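Local coordinates for putative ATP-grasp superfamily protein (Archaeoglobus fulgidus, PDB 3DF7) that is of uncharacterised function but, as a putative ATP-grasp superfamily member, probably binds ATP and possibly a metal ion, at residues A[43-48]-A[53-58]; A[10-15]-A[26-31]; A[178-183]-A[215-220]. All coordinates share one frame; numbering follows the deposited sequence.

Contact 1 of 3, residues A[43-48]-A[53-58]; sequences GFVRPE and FTLPVD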
ATOM      1  N   GLY A  43       2.019  -1.574 -20.819  1.00 10.09           N
ATOM      2  CA  GLY A  43       0.821  -1.931 -20.086  1.00  9.22           C
ATOM      3  C   GLY A  43      -0.431  -1.440 -20.775  1.00  9.75           C
ATOM      4  O   GLY A  43      -0.380  -0.992 -21.921  1.00  9.57           O
ATOM      5  N   PHE A  44      -1.550  -1.496 -20.061  1.00  8.81           N
ATOM      6  CA  PHE A  44      -2.838  -1.101 -20.611  1.00  8.06           C
ATOM      7  C   PHE A  44      -3.755  -0.600 -19.503  1.00  9.01           C
ATOM      8  O   PHE A  44      -3.477  -0.789 -18.321  1.00  8.79           O
ATOM      9  CB  PHE A  44      -3.473  -2.323 -21.271  1.00  8.74           C
ATOM     10  CG  PHE A  44      -3.539  -3.521 -20.359  1.00  8.94           C
ATOM     11  CD1 PHE A  44      -4.588  -3.670 -19.458  1.00  8.60           C
ATOM     12  CD2 PHE A  44      -2.499  -4.449 -20.333  1.00  8.30           C
ATOM     13  CE1 PHE A  44      -4.599  -4.720 -18.540  1.00  8.17           C
ATOM     14  CE2 PHE A  44      -2.498  -5.504 -19.417  1.00 10.03           C
ATOM     15  CZ  PHE A  44      -3.551  -5.639 -18.517  1.00  9.86           C
ATOM     16  N   VAL A  45      -4.850   0.042 -19.889  1.00  8.92           N
ATOM     17  CA  VAL A  45      -5.809   0.538 -18.915  1.00  9.95           C
ATOM     18  C   VAL A  45      -7.220   0.152 -19.333  1.00  9.97           C
ATOM     19  O   VAL A  45      -7.455  -0.231 -20.478  1.00 10.48           O
ATOM     20  CB  VAL A  45      -5.732   2.076 -18.767  1.00 10.15           C
ATOM     21  CG1 VAL A  45      -4.340   2.473 -18.318  1.00  9.47           C
ATOM     22  CG2 VAL A  45      -6.091   2.762 -20.084  1.00 10.07           C
ATOM     23  N   ARG A  46      -8.154   0.231 -18.391  1.00  9.77           N
ATOM     24  CA  ARG A  46      -9.546  -0.083 -18.680  1.00 11.20           C
ATOM     25  C   ARG A  46     -10.092   1.039 -19.562  1.00 11.04           C
ATOM     26  O   ARG A  46      -9.553   2.144 -19.577  1.00 10.34           O
ATOM     27  CB  ARG A  46     -10.362  -0.161 -17.384  1.00 11.51           C
ATOM     28  CG  ARG A  46     -10.066  -1.381 -16.521  1.00 13.14           C
ATOM     29  CD  ARG A  46     -10.781  -1.286 -15.181  1.00 16.77           C
ATOM     30  NE  ARG A  46     -12.208  -1.010 -15.325  1.00 19.83           N
ATOM     31  CZ  ARG A  46     -13.103  -1.883 -15.773  1.00 23.55           C
ATOM     32  NH1 ARG A  46     -12.729  -3.106 -16.126  1.00 25.09           N
ATOM     33  NH2 ARG A  46     -14.378  -1.530 -15.872  1.00 26.75           N
ATOM     34  N   PRO A  47     -11.175   0.773 -20.303  1.00 13.20           N
ATOM     35  CA  PRO A  47     -11.763   1.792 -21.178  1.00 14.66           C
ATOM     36  C   PRO A  47     -12.084   3.119 -20.490  1.00 14.96           C
ATOM     37  O   PRO A  47     -11.809   4.184 -21.036  1.00 15.20           O
ATOM     38  CB  PRO A  47     -13.017   1.102 -21.708  1.00 15.26           C
ATOM     39  CG  PRO A  47     -12.600  -0.331 -21.768  1.00 16.42           C
ATOM     40  CD  PRO A  47     -11.871  -0.516 -20.459  1.00 13.80           C
ATOM     41  N   GLU A  48     -12.662   3.049 -19.292  1.00 14.93           N
ATOM     42  CA  GLU A  48     -13.042   4.250 -18.545  1.00 17.03           C
ATOM     43  C   GLU A  48     -11.906   5.237 -18.286  1.00 14.89           C
ATOM     44  O   GLU A  48     -12.151   6.404 -17.981  1.00 14.89           O
ATOM     45  CB  GLU A  48     -13.666   3.871 -17.196  1.00 20.70           C
ATOM     46  CG  GLU A  48     -14.813   2.871 -17.271  1.00 27.73           C
ATOM     47  CD  GLU A  48     -14.335   1.462 -17.558  1.00 30.58           C
ATOM     48  OE1 GLU A  48     -13.400   1.006 -16.870  1.00 32.52           O
ATOM     49  OE2 GLU A  48     -14.894   0.808 -18.464  1.00 34.24           O
ATOM     50  N   PHE A  53      -4.338   8.236 -19.748  1.00 10.55           N
ATOM     51  CA  PHE A  53      -2.983   7.742 -19.934  1.00  9.35           C
ATOM     52  C   PHE A  53      -2.577   7.451 -21.367  1.00 10.38           C
ATOM     53  O   PHE A  53      -3.402   7.079 -22.201  1.00  8.88           O
ATOM     54  CB  PHE A  53      -2.784   6.480 -19.096  1.00 10.28           C
ATOM     55  CG  PHE A  53      -3.135   6.658 -17.645  1.00 12.02           C
ATOM     56  CD1 PHE A  53      -4.384   6.272 -17.164  1.00 11.03           C
ATOM     57  CD2 PHE A  53      -2.219   7.223 -16.763  1.00 12.41           C
ATOM     58  CE1 PHE A  53      -4.714   6.445 -15.820  1.00 12.29           C
ATOM     59  CE2 PHE A  53      -2.542   7.401 -15.415  1.00 10.06           C
ATOM     60  CZ  PHE A  53      -3.794   7.011 -14.947  1.00 11.30           C
ATOM     61  N   THR A  54      -1.286   7.621 -21.641  1.00  9.23           N
ATOM     62  CA  THR A  54      -0.742   7.355 -22.959  1.00  9.82           C
ATOM     63  C   THR A  54      -0.397   5.872 -23.080  1.00 10.44           C
ATOM     64  O   THR A  54       0.746   5.498 -23.329  1.00  8.50           O
ATOM     65  CB  THR A  54       0.505   8.214 -23.221  1.00  9.77           C
ATOM     66  OG1 THR A  54       1.379   8.149 -22.089  1.00 11.98           O
ATOM     67  CG2 THR A  54       0.098   9.673 -23.464  1.00 11.00           C
ATOM     68  N   LEU A  55      -1.409   5.036 -22.868  1.00  9.84           N
ATOM     69  CA  LEU A  55      -1.274   3.587 -22.965  1.00  8.01           C
ATOM     70  C   LEU A  55      -2.498   3.054 -23.699  1.00  9.85           C
ATOM     71  O   LEU A  55      -3.547   3.705 -23.728  1.00  9.84           O
ATOM     72  CB  LEU A  55      -1.206   2.959 -21.573  1.00 10.46           C
ATOM     73  CG  LEU A  55       0.061   3.200 -20.749  1.00  8.16           C
ATOM     74  CD1 LEU A  55      -0.152   2.725 -19.314  1.00  8.60           C
ATOM     75  CD2 LEU A  55       1.225   2.464 -21.393  1.00  7.33           C
ATOM     76  N   PRO A  56      -2.383   1.870 -24.311  1.00  8.81           N
ATOM     77  CA  PRO A  56      -3.540   1.325 -25.021  1.00 10.81           C
ATOM     78  C   PRO A  56      -4.561   0.766 -24.039  1.00 11.85           C
ATOM     79  O   PRO A  56      -4.250   0.535 -22.866  1.00 10.41           O
ATOM     80  CB  PRO A  56      -2.924   0.235 -25.889  1.00 10.89           C
ATOM     81  CG  PRO A  56      -1.823  -0.284 -25.013  1.00  9.68           C
ATOM     82  CD  PRO A  56      -1.205   0.999 -24.477  1.00  8.37           C
ATOM     83  N   VAL A  57      -5.779   0.567 -24.528  1.00 11.57           N
ATOM     84  CA  VAL A  57      -6.859   0.006 -23.731  1.00 11.65           C
ATOM     85  C   VAL A  57      -6.838  -1.497 -23.982  1.00 10.91           C
ATOM     86  O   VAL A  57      -6.699  -1.934 -25.126  1.00  9.36           O
ATOM     87  CB  VAL A  57      -8.234   0.571 -24.177  1.00 11.59           C
ATOM     88  CG1 VAL A  57      -9.365  -0.144 -23.447  1.00 11.82           C
ATOM     89  CG2 VAL A  57      -8.295   2.061 -23.906  1.00 11.20           C
ATOM     90  N   ASP A  58      -6.956  -2.295 -22.926  1.00  9.89           N
ATOM     91  CA  ASP A  58      -6.958  -3.742 -23.095  1.00 11.20           C
ATOM     92  C   ASP A  58      -7.518  -4.402 -21.842  1.00 11.61           C
ATOM     93  O   ASP A  58      -7.740  -3.742 -20.824  1.00 11.19           O
ATOM     94  CB  ASP A  58      -5.537  -4.257 -23.350  1.00 10.92           C
ATOM     95  CG  ASP A  58      -5.510  -5.547 -24.160  1.00 13.38           C
ATOM     96  OD1 ASP A  58      -6.535  -6.258 -24.200  1.00 13.59           O
ATOM     97  OD2 ASP A  58      -4.453  -5.853 -24.754  1.00 12.01           O
TER

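Contact 2 of 3, residues A[10-15]-A[26-31]; sequences ATCGER and AMFKSA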
ATOM      1  N   ALA A  10      -7.597  -1.569  -9.950  1.00  8.89           N
ATOM      2  CA  ALA A  10      -8.755  -0.723 -10.234  1.00  9.18           C
ATOM      3  C   ALA A  10      -8.672  -0.017 -11.586  1.00  9.90           C
ATOM      4  O   ALA A  10      -9.679   0.141 -12.274  1.00 10.18           O
ATOM      5  CB  ALA A  10      -8.934   0.315  -9.127  1.00  9.69           C
ATOM      6  N   THR A  11      -7.469   0.398 -11.959  1.00  8.47           N
ATOM      7  CA  THR A  11      -7.248   1.122 -13.206  1.00  7.30           C
ATOM      8  C   THR A  11      -7.136   0.242 -14.451  1.00  6.89           C
ATOM      9  O   THR A  11      -7.538   0.651 -15.546  1.00  7.13           O
ATOM     10  CB  THR A  11      -5.962   1.984 -13.098  1.00  7.33           C
ATOM     11  OG1 THR A  11      -6.028   2.798 -11.918  1.00  9.01           O
ATOM     12  CG2 THR A  11      -5.802   2.887 -14.321  1.00  7.13           C
ATOM     13  N   CYS A  12      -6.626  -0.973 -14.275  1.00  6.21           N
ATOM     14  CA  CYS A  12      -6.398  -1.879 -15.399  1.00  8.72           C
ATOM     15  C   CYS A  12      -7.096  -3.237 -15.350  1.00  9.76           C
ATOM     16  O   CYS A  12      -7.115  -3.954 -16.351  1.00 10.22           O
ATOM     17  CB  CYS A  12      -4.892  -2.131 -15.527  1.00  6.92           C
ATOM     18  SG  CYS A  12      -3.842  -0.693 -15.145  1.00  9.01           S
ATOM     19  N   GLY A  13      -7.652  -3.597 -14.200  1.00 11.45           N
ATOM     20  CA  GLY A  13      -8.281  -4.902 -14.080  1.00 12.26           C
ATOM     21  C   GLY A  13      -9.794  -4.924 -14.125  1.00 14.05           C
ATOM     22  O   GLY A  13     -10.403  -4.487 -15.101  1.00 15.01           O
ATOM     23  N   GLU A  14     -10.392  -5.451 -13.062  1.00 13.71           N
ATOM     24  CA  GLU A  14     -11.841  -5.553 -12.942  1.00 15.74           C
ATOM     25  C   GLU A  14     -12.392  -4.264 -12.349  1.00 17.27           C
ATOM     26  O   GLU A  14     -11.672  -3.513 -11.694  1.00 17.16           O
ATOM     27  CB  GLU A  14     -12.209  -6.725 -12.027  1.00 15.04           C
ATOM     28  CG  GLU A  14     -11.830  -8.100 -12.569  1.00 18.08           C
ATOM     29  CD  GLU A  14     -12.762  -8.569 -13.674  1.00 17.80           C
ATOM     30  OE1 GLU A  14     -13.982  -8.670 -13.415  1.00 18.89           O
ATOM     31  OE2 GLU A  14     -12.279  -8.833 -14.794  1.00 16.27           O
ATOM     32  N   ARG A  15     -13.671  -4.002 -12.573  1.00 20.13           N
ATOM     33  CA  ARG A  15     -14.265  -2.801 -12.018  1.00 23.39           C
ATOM     34  C   ARG A  15     -14.549  -3.062 -10.542  1.00 23.15           C
ATOM     35  O   ARG A  15     -15.084  -4.110 -10.184  1.00 21.45           O
ATOM     36  CB  ARG A  15     -15.564  -2.455 -12.749  1.00 27.76           C
ATOM     37  CG  ARG A  15     -16.147  -1.098 -12.366  1.00 35.04           C
ATOM     38  CD  ARG A  15     -15.166   0.034 -12.669  1.00 39.04           C
ATOM     39  NE  ARG A  15     -15.757   1.351 -12.440  1.00 44.26           N
ATOM     40  CZ  ARG A  15     -15.116   2.502 -12.624  1.00 45.73           C
ATOM     41  NH1 ARG A  15     -13.858   2.506 -13.040  1.00 45.32           N
ATOM     42  NH2 ARG A  15     -15.735   3.652 -12.390  1.00 47.66           N
ATOM     43  N   ALA A  26      -5.273   6.695  -8.224  1.00  8.24           N
ATOM     44  CA  ALA A  26      -4.298   7.674  -7.759  1.00  8.03           C
ATOM     45  C   ALA A  26      -2.908   7.053  -7.696  1.00  8.67           C
ATOM     46  O   ALA A  26      -1.915   7.666  -8.103  1.00  8.26           O
ATOM     47  CB  ALA A  26      -4.703   8.201  -6.387  1.00  7.14           C
HETATM   48  N   MSE A  27      -2.832   5.827  -7.190  1.00  9.15           N
HETATM   49  CA  MSE A  27      -1.550   5.153  -7.100  1.00  7.78           C
HETATM   50  C   MSE A  27      -0.988   4.850  -8.484  1.00  9.17           C
HETATM   51  O   MSE A  27       0.211   4.993  -8.709  1.00  7.24           O
HETATM   52  CB  MSE A  27      -1.666   3.853  -6.295  1.00  9.83           C
HETATM   53  CG  MSE A  27      -1.744   4.065  -4.785  1.00 11.69           C
HETATM   54 SE   MSE A  27      -1.679   2.406  -3.782  1.00 18.40          SE
HETATM   55  CE  MSE A  27      -3.575   2.108  -3.628  1.00 15.25           C
ATOM     56  N   PHE A  28      -1.844   4.415  -9.406  1.00  7.99           N
ATOM     57  CA  PHE A  28      -1.372   4.109 -10.757  1.00  7.11           C
ATOM     58  C   PHE A  28      -0.830   5.372 -11.422  1.00  7.91           C
ATOM     59  O   PHE A  28       0.240   5.357 -12.032  1.00  7.51           O
ATOM     60  CB  PHE A  28      -2.500   3.537 -11.623  1.00  7.06           C
ATOM     61  CG  PHE A  28      -2.055   3.132 -13.004  1.00  9.54           C
ATOM     62  CD1 PHE A  28      -1.450   1.898 -13.221  1.00  8.81           C
ATOM     63  CD2 PHE A  28      -2.212   3.999 -14.080  1.00  9.68           C
ATOM     64  CE1 PHE A  28      -1.006   1.530 -14.493  1.00 10.87           C
ATOM     65  CE2 PHE A  28      -1.769   3.643 -15.360  1.00 11.88           C
ATOM     66  CZ  PHE A  28      -1.165   2.404 -15.564  1.00  9.55           C
ATOM     67  N   LYS A  29      -1.581   6.466 -11.314  1.00  7.66           N
ATOM     68  CA  LYS A  29      -1.164   7.739 -11.900  1.00  9.21           C
ATOM     69  C   LYS A  29       0.183   8.149 -11.307  1.00  9.18           C
ATOM     70  O   LYS A  29       1.118   8.507 -12.030  1.00  8.44           O
ATOM     71  CB  LYS A  29      -2.215   8.820 -11.613  1.00 10.53           C
ATOM     72  CG  LYS A  29      -1.894  10.194 -12.194  1.00 13.84           C
ATOM     73  CD  LYS A  29      -2.891  11.240 -11.700  1.00 18.08           C
ATOM     74  CE  LYS A  29      -2.712  12.580 -12.396  1.00 21.46           C
ATOM     75  NZ  LYS A  29      -1.304  13.060 -12.346  1.00 24.42           N
ATOM     76  N   SER A  30       0.278   8.072  -9.984  1.00  9.21           N
ATOM     77  CA  SER A  30       1.501   8.439  -9.285  1.00 10.90           C
ATOM     78  C   SER A  30       2.677   7.554  -9.698  1.00  9.89           C
ATOM     79  O   SER A  30       3.788   8.044  -9.898  1.00 10.88           O
ATOM     80  CB  SER A  30       1.285   8.353  -7.768  1.00 13.12           C
ATOM     81  OG  SER A  30       2.485   8.634  -7.073  1.00 22.13           O
ATOM     82  N   ALA A  31       2.429   6.252  -9.825  1.00  8.75           N
ATOM     83  CA  ALA A  31       3.469   5.304 -10.221  1.00  8.18           C
ATOM     84  C   ALA A  31       3.865   5.524 -11.681  1.00  7.76           C
ATOM     85  O   ALA A  31       5.042   5.445 -12.035  1.00  8.53           O
ATOM     86  CB  ALA A  31       2.979   3.866 -10.022  1.00  9.00           C
TER

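Contact 3 of 3, residues A[178-183]-A[215-220]; sequences EDVKCL and EAVRAV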
ATOM      1  N   GLU A 178      18.909  -4.587  -0.362  1.00 24.82           N
ATOM      2  CA  GLU A 178      20.079  -5.123   0.325  1.00 27.36           C
ATOM      3  C   GLU A 178      19.886  -4.763   1.794  1.00 26.21           C
ATOM      4  O   GLU A 178      20.202  -5.540   2.693  1.00 26.26           O
ATOM      5  CB  GLU A 178      21.357  -4.470  -0.206  1.00 32.52           C
ATOM      6  CG  GLU A 178      21.448  -4.412  -1.724  1.00 39.01           C
ATOM      7  CD  GLU A 178      20.512  -3.376  -2.334  1.00 42.63           C
ATOM      8  OE1 GLU A 178      20.383  -3.352  -3.576  1.00 45.34           O
ATOM      9  OE2 GLU A 178      19.911  -2.583  -1.575  1.00 44.97           O
ATOM     10  N   ASP A 179      19.349  -3.567   2.014  1.00 24.81           N
ATOM     11  CA  ASP A 179      19.068  -3.059   3.348  1.00 24.37           C
ATOM     12  C   ASP A 179      17.638  -2.531   3.340  1.00 22.47           C
ATOM     13  O   ASP A 179      16.981  -2.508   2.299  1.00 21.68           O
ATOM     14  CB  ASP A 179      20.018  -1.912   3.703  1.00 27.90           C
ATOM     15  CG  ASP A 179      21.483  -2.320   3.661  1.00 31.07           C
ATOM     16  OD1 ASP A 179      21.871  -3.245   4.408  1.00 31.17           O
ATOM     17  OD2 ASP A 179      22.243  -1.706   2.882  1.00 33.32           O
ATOM     18  N   VAL A 180      17.155  -2.112   4.503  1.00 20.42           N
ATOM     19  CA  VAL A 180      15.813  -1.558   4.602  1.00 18.22           C
ATOM     20  C   VAL A 180      15.962  -0.070   4.873  1.00 18.05           C
ATOM     21  O   VAL A 180      16.625   0.332   5.824  1.00 17.41           O
ATOM     22  CB  VAL A 180      15.012  -2.221   5.738  1.00 17.72           C
ATOM     23  CG1 VAL A 180      13.616  -1.612   5.824  1.00 16.45           C
ATOM     24  CG2 VAL A 180      14.916  -3.720   5.491  1.00 18.43           C
ATOM     25  N   LYS A 181      15.356   0.750   4.024  1.00 17.00           N
ATOM     26  CA  LYS A 181      15.456   2.193   4.178  1.00 17.14           C
ATOM     27  C   LYS A 181      14.085   2.829   4.345  1.00 15.94           C
ATOM     28  O   LYS A 181      13.138   2.476   3.636  1.00 13.38           O
ATOM     29  CB  LYS A 181      16.167   2.784   2.960  1.00 21.08           C
ATOM     30  CG  LYS A 181      16.494   4.262   3.066  1.00 27.20           C
ATOM     31  CD  LYS A 181      17.311   4.712   1.863  1.00 31.22           C
ATOM     32  CE  LYS A 181      17.802   6.143   2.013  1.00 33.94           C
ATOM     33  NZ  LYS A 181      18.634   6.551   0.842  1.00 36.16           N
ATOM     34  N   CYS A 182      13.972   3.753   5.296  1.00 14.65           N
ATOM     35  CA  CYS A 182      12.706   4.431   5.531  1.00 13.60           C
ATOM     36  C   CYS A 182      12.557   5.557   4.529  1.00 13.65           C
ATOM     37  O   CYS A 182      13.422   6.430   4.425  1.00 13.54           O
ATOM     38  CB  CYS A 182      12.638   5.008   6.942  1.00 13.35           C
ATOM     39  SG  CYS A 182      11.105   5.916   7.254  1.00 14.70           S
ATOM     40  N   LEU A 183      11.457   5.533   3.790  1.00 12.82           N
ATOM     41  CA  LEU A 183      11.193   6.551   2.788  1.00 12.85           C
ATOM     42  C   LEU A 183      10.300   7.642   3.358  1.00 12.23           C
ATOM     43  O   LEU A 183      10.448   8.820   3.021  1.00 11.93           O
ATOM     44  CB  LEU A 183      10.505   5.930   1.575  1.00 11.94           C
ATOM     45  CG  LEU A 183      11.223   4.790   0.853  1.00 13.89           C
ATOM     46  CD1 LEU A 183      10.428   4.428  -0.395  1.00 12.03           C
ATOM     47  CD2 LEU A 183      12.647   5.209   0.483  1.00 11.26           C
ATOM     48  N   GLU A 215      10.581  -0.281  14.695  1.00 11.04           N
ATOM     49  CA  GLU A 215       9.720  -1.455  14.758  1.00  9.33           C
ATOM     50  C   GLU A 215       9.194  -1.876  13.390  1.00 10.28           C
ATOM     51  O   GLU A 215       8.949  -3.057  13.159  1.00  9.63           O
ATOM     52  CB  GLU A 215       8.562  -1.214  15.730  1.00 11.27           C
ATOM     53  CG  GLU A 215       9.023  -1.002  17.172  1.00 10.93           C
ATOM     54  CD  GLU A 215      10.120  -1.972  17.582  1.00 13.79           C
ATOM     55  OE1 GLU A 215       9.919  -3.196  17.437  1.00 13.73           O
ATOM     56  OE2 GLU A 215      11.186  -1.509  18.044  1.00 15.47           O
ATOM     57  N   ALA A 216       9.012  -0.918  12.483  1.00  9.12           N
ATOM     58  CA  ALA A 216       8.537  -1.243  11.139  1.00  9.18           C
ATOM     59  C   ALA A 216       9.622  -2.055  10.437  1.00  8.95           C
ATOM     60  O   ALA A 216       9.341  -3.048   9.768  1.00 10.39           O
ATOM     61  CB  ALA A 216       8.251   0.028  10.348  1.00  8.22           C
ATOM     62  N   VAL A 217      10.866  -1.619  10.595  1.00  7.48           N
ATOM     63  CA  VAL A 217      11.995  -2.308   9.991  1.00  9.33           C
ATOM     64  C   VAL A 217      12.098  -3.709  10.579  1.00  8.75           C
ATOM     65  O   VAL A 217      12.284  -4.680   9.851  1.00  9.67           O
ATOM     66  CB  VAL A 217      13.321  -1.556  10.249  1.00  8.10           C
ATOM     67  CG1 VAL A 217      14.505  -2.405   9.798  1.00  9.63           C
ATOM     68  CG2 VAL A 217      13.317  -0.225   9.497  1.00 11.22           C
ATOM     69  N   ARG A 218      11.962  -3.803  11.899  1.00  9.14           N
ATOM     70  CA  ARG A 218      12.047  -5.090  12.582  1.00 10.33           C
ATOM     71  C   ARG A 218      11.002  -6.056  12.020  1.00 10.17           C
ATOM     72  O   ARG A 218      11.265  -7.249  11.866  1.00 11.61           O
ATOM     73  CB  ARG A 218      11.829  -4.906  14.088  1.00  9.95           C
ATOM     74  CG  ARG A 218      12.328  -6.085  14.929  1.00 11.58           C
ATOM     75  CD  ARG A 218      11.960  -5.927  16.405  1.00 11.38           C
ATOM     76  NE  ARG A 218      12.326  -4.609  16.924  1.00 13.32           N
ATOM     77  CZ  ARG A 218      13.570  -4.162  17.061  1.00 11.89           C
ATOM     78  NH1 ARG A 218      14.608  -4.921  16.725  1.00 15.18           N
ATOM     79  NH2 ARG A 218      13.775  -2.943  17.531  1.00 15.86           N
ATOM     80  N   ALA A 219       9.822  -5.530  11.707  1.00  8.87           N
ATOM     81  CA  ALA A 219       8.733  -6.332  11.160  1.00 10.18           C
ATOM     82  C   ALA A 219       9.039  -6.897   9.778  1.00  9.89           C
ATOM     83  O   ALA A 219       8.867  -8.094   9.538  1.00 10.42           O
ATOM     84  CB  ALA A 219       7.447  -5.499  11.102  1.00  9.56           C
ATOM     85  N   VAL A 220       9.486  -6.042   8.862  1.00 10.80           N
ATOM     86  CA  VAL A 220       9.772  -6.502   7.507  1.00 11.86           C
ATOM     87  C   VAL A 220      10.957  -7.454   7.432  1.00 12.03           C
ATOM     88  O   VAL A 220      11.008  -8.314   6.562  1.00 11.73           O
ATOM     89  CB  VAL A 220       9.998  -5.319   6.525  1.00 11.78           C
ATOM     90  CG1 VAL A 220       8.718  -4.480   6.421  1.00  7.74           C
ATOM     91  CG2 VAL A 220      11.160  -4.465   6.978  1.00 12.44           C
TER

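Contact 1 of 3, residues A[43-48]-A[53-58]
Val45 and Val57 form a single parallel beta bridge, made by two backbone hydrogen bonds that both belong to Val45. Its N donates to Pro56 O over 3.1 Å, and its O accepts from Asp58 N at 3.2 Å. Val45 O also takes a CA-H...O contact from Val57 CA at 3.3 Å. Pro56 O likewise serves twice, receiving one from Phe44 CA.

The bridge draws together two parts of the loop that follows strand 40-42, an outermost strand of a four-stranded parallel sheet consistent with the Rossmann-like N-terminal domain of ATP-grasp proteins.

Apolar packing continues beyond the backbone. Val45 CG1, anti to its own carbonyl carbon (chi1 -60°), comes obliquely to Phe53 CD1 at 4.0 Å and lies near a methyl of Leu55. Farther along, the Pro47 ring and Val57 cross at about a right angle, CG meeting CG1 at 3.6 Å. CB of Phe44 rests against CB of Asp58 (3.5 Å), where ring and carboxylate planes stand 66° apart; the carboxylate itself turns to Tyr66 OH through OD2.

Carbon also meets carbonyl oxygen: Pro56 CD lies 3.3 Å from Gly43 O, and Asp58 O approaches the Phe44 ring obliquely, 3.4 Å from CD1. Gly43 adopts backbone angles at which a beta carbon would collide with the preceding carbonyl oxygen.

Contact 2 of 3, residues A[10-15]-A[26-31]
The ring of Phe28 meets Thr11 and Cys12, and these three buried residues carry the whole contact. They belong to the opening of a beta-alpha-beta crossover: strand 3-8 runs into the short helix 9-12, and the long helix 18-35 then leads to strand 40-42, parallel to the first and beside it in the sheet. Phe28 looks inward from the long helix, its ring also packing on Leu6 and Glu8 of strand 3-8 and meeting Phe53 edge-to-face.

The ring reaches across because CG stands anti to the backbone N (chi1 -177°), which carries it clear of its own helix. Thr11 uses two branches, methyl and hydroxyl. Its methyl CG2 sits over the face, 4.2 Å from the centroid of the Phe28 ring, a CH-pi contact only 28° off the normal. The sulfur of Cys12 lies on the same side of the ring plane as this methyl but approaches obliquely, by CE1 and CD1, across the ring from CD2, where the methyl sits; SG is 3.7 Å from Phe28 CE1. A leucine in place of Phe28 would probably lose both the CH-pi and the sulfur-aromatic contact, leaving a gap beside Thr11 and Cys12.

The start of the short helix is held by Glu8, whose two carboxylate oxygens accept from the backbone N of Ala10 and of Thr11. The hydroxyl OG1 of Thr11, while finding its hydrogen bond close by along the chain, touches the root of the aromatic side chain, 3.6 Å from Phe28 CB.

Contact 3 of 3, residues A[178-183]-A[215-220]
Val180 sets its CG1 methyl between Val217 and Val220, which lie one turn apart on helix 206-220. CG1 of Val180 is 3.9 Å from Val217 CG2 and equally 3.9 Å from CG2 of Val220, so one methyl touches both helix valines. The rotation that directs CG1 to them places it anti to the backbone N (chi1 180°). The Val180 side chain slides past that of Val217 in the opposite direction and crosses Val220 obliquely. Its other methyl, CG2, stays 4.1 Å from Val220 CG2.

This is helix-on-sheet packing in the ATP-grasp domain: strand 180-191 belongs to a large antiparallel sheet, and the helix lies against it. The tight side deepens toward the neighbouring strands, where Leu174 touches both Val180 and Val220, and Val220 continues onto Val230 and Val232.

The other side is looser and polar. The side chain of Lys181 starts away from the helix, and the residue is exposed. Along the helix, Arg218 grips Glu215 side-on with two nitrogens, one to each carboxylate oxygen. Its NE donates to Glu215 OE1 at 2.8 Å and its NH2 to OE2 at 3.0 Å, each acceptor nearly in the guanidinium plane; NH2 also forms a salt bridge with Glu214.

Contacts 1 and 2 form one continuous region, their centres 10 Å apart. Arg46 ties them together, its backbone N lying 2.9 Å from Thr11 O and its NH1 2.9 Å from Gly13 O, both probable hydrogen bonds, while its CD packs 3.4 Å from Ala10 O. Together they join helix 9-12, helix 18-35 and the loop after strand 40-42. Contact 3 stands apart on the opposite side of the chain's centre, with its centre 34 Å from that of contact 1 and 26 Å from that of contact 2, whose nearest atoms are about 11 Å away. All three are plain structural packing, in two separate parts of the fold.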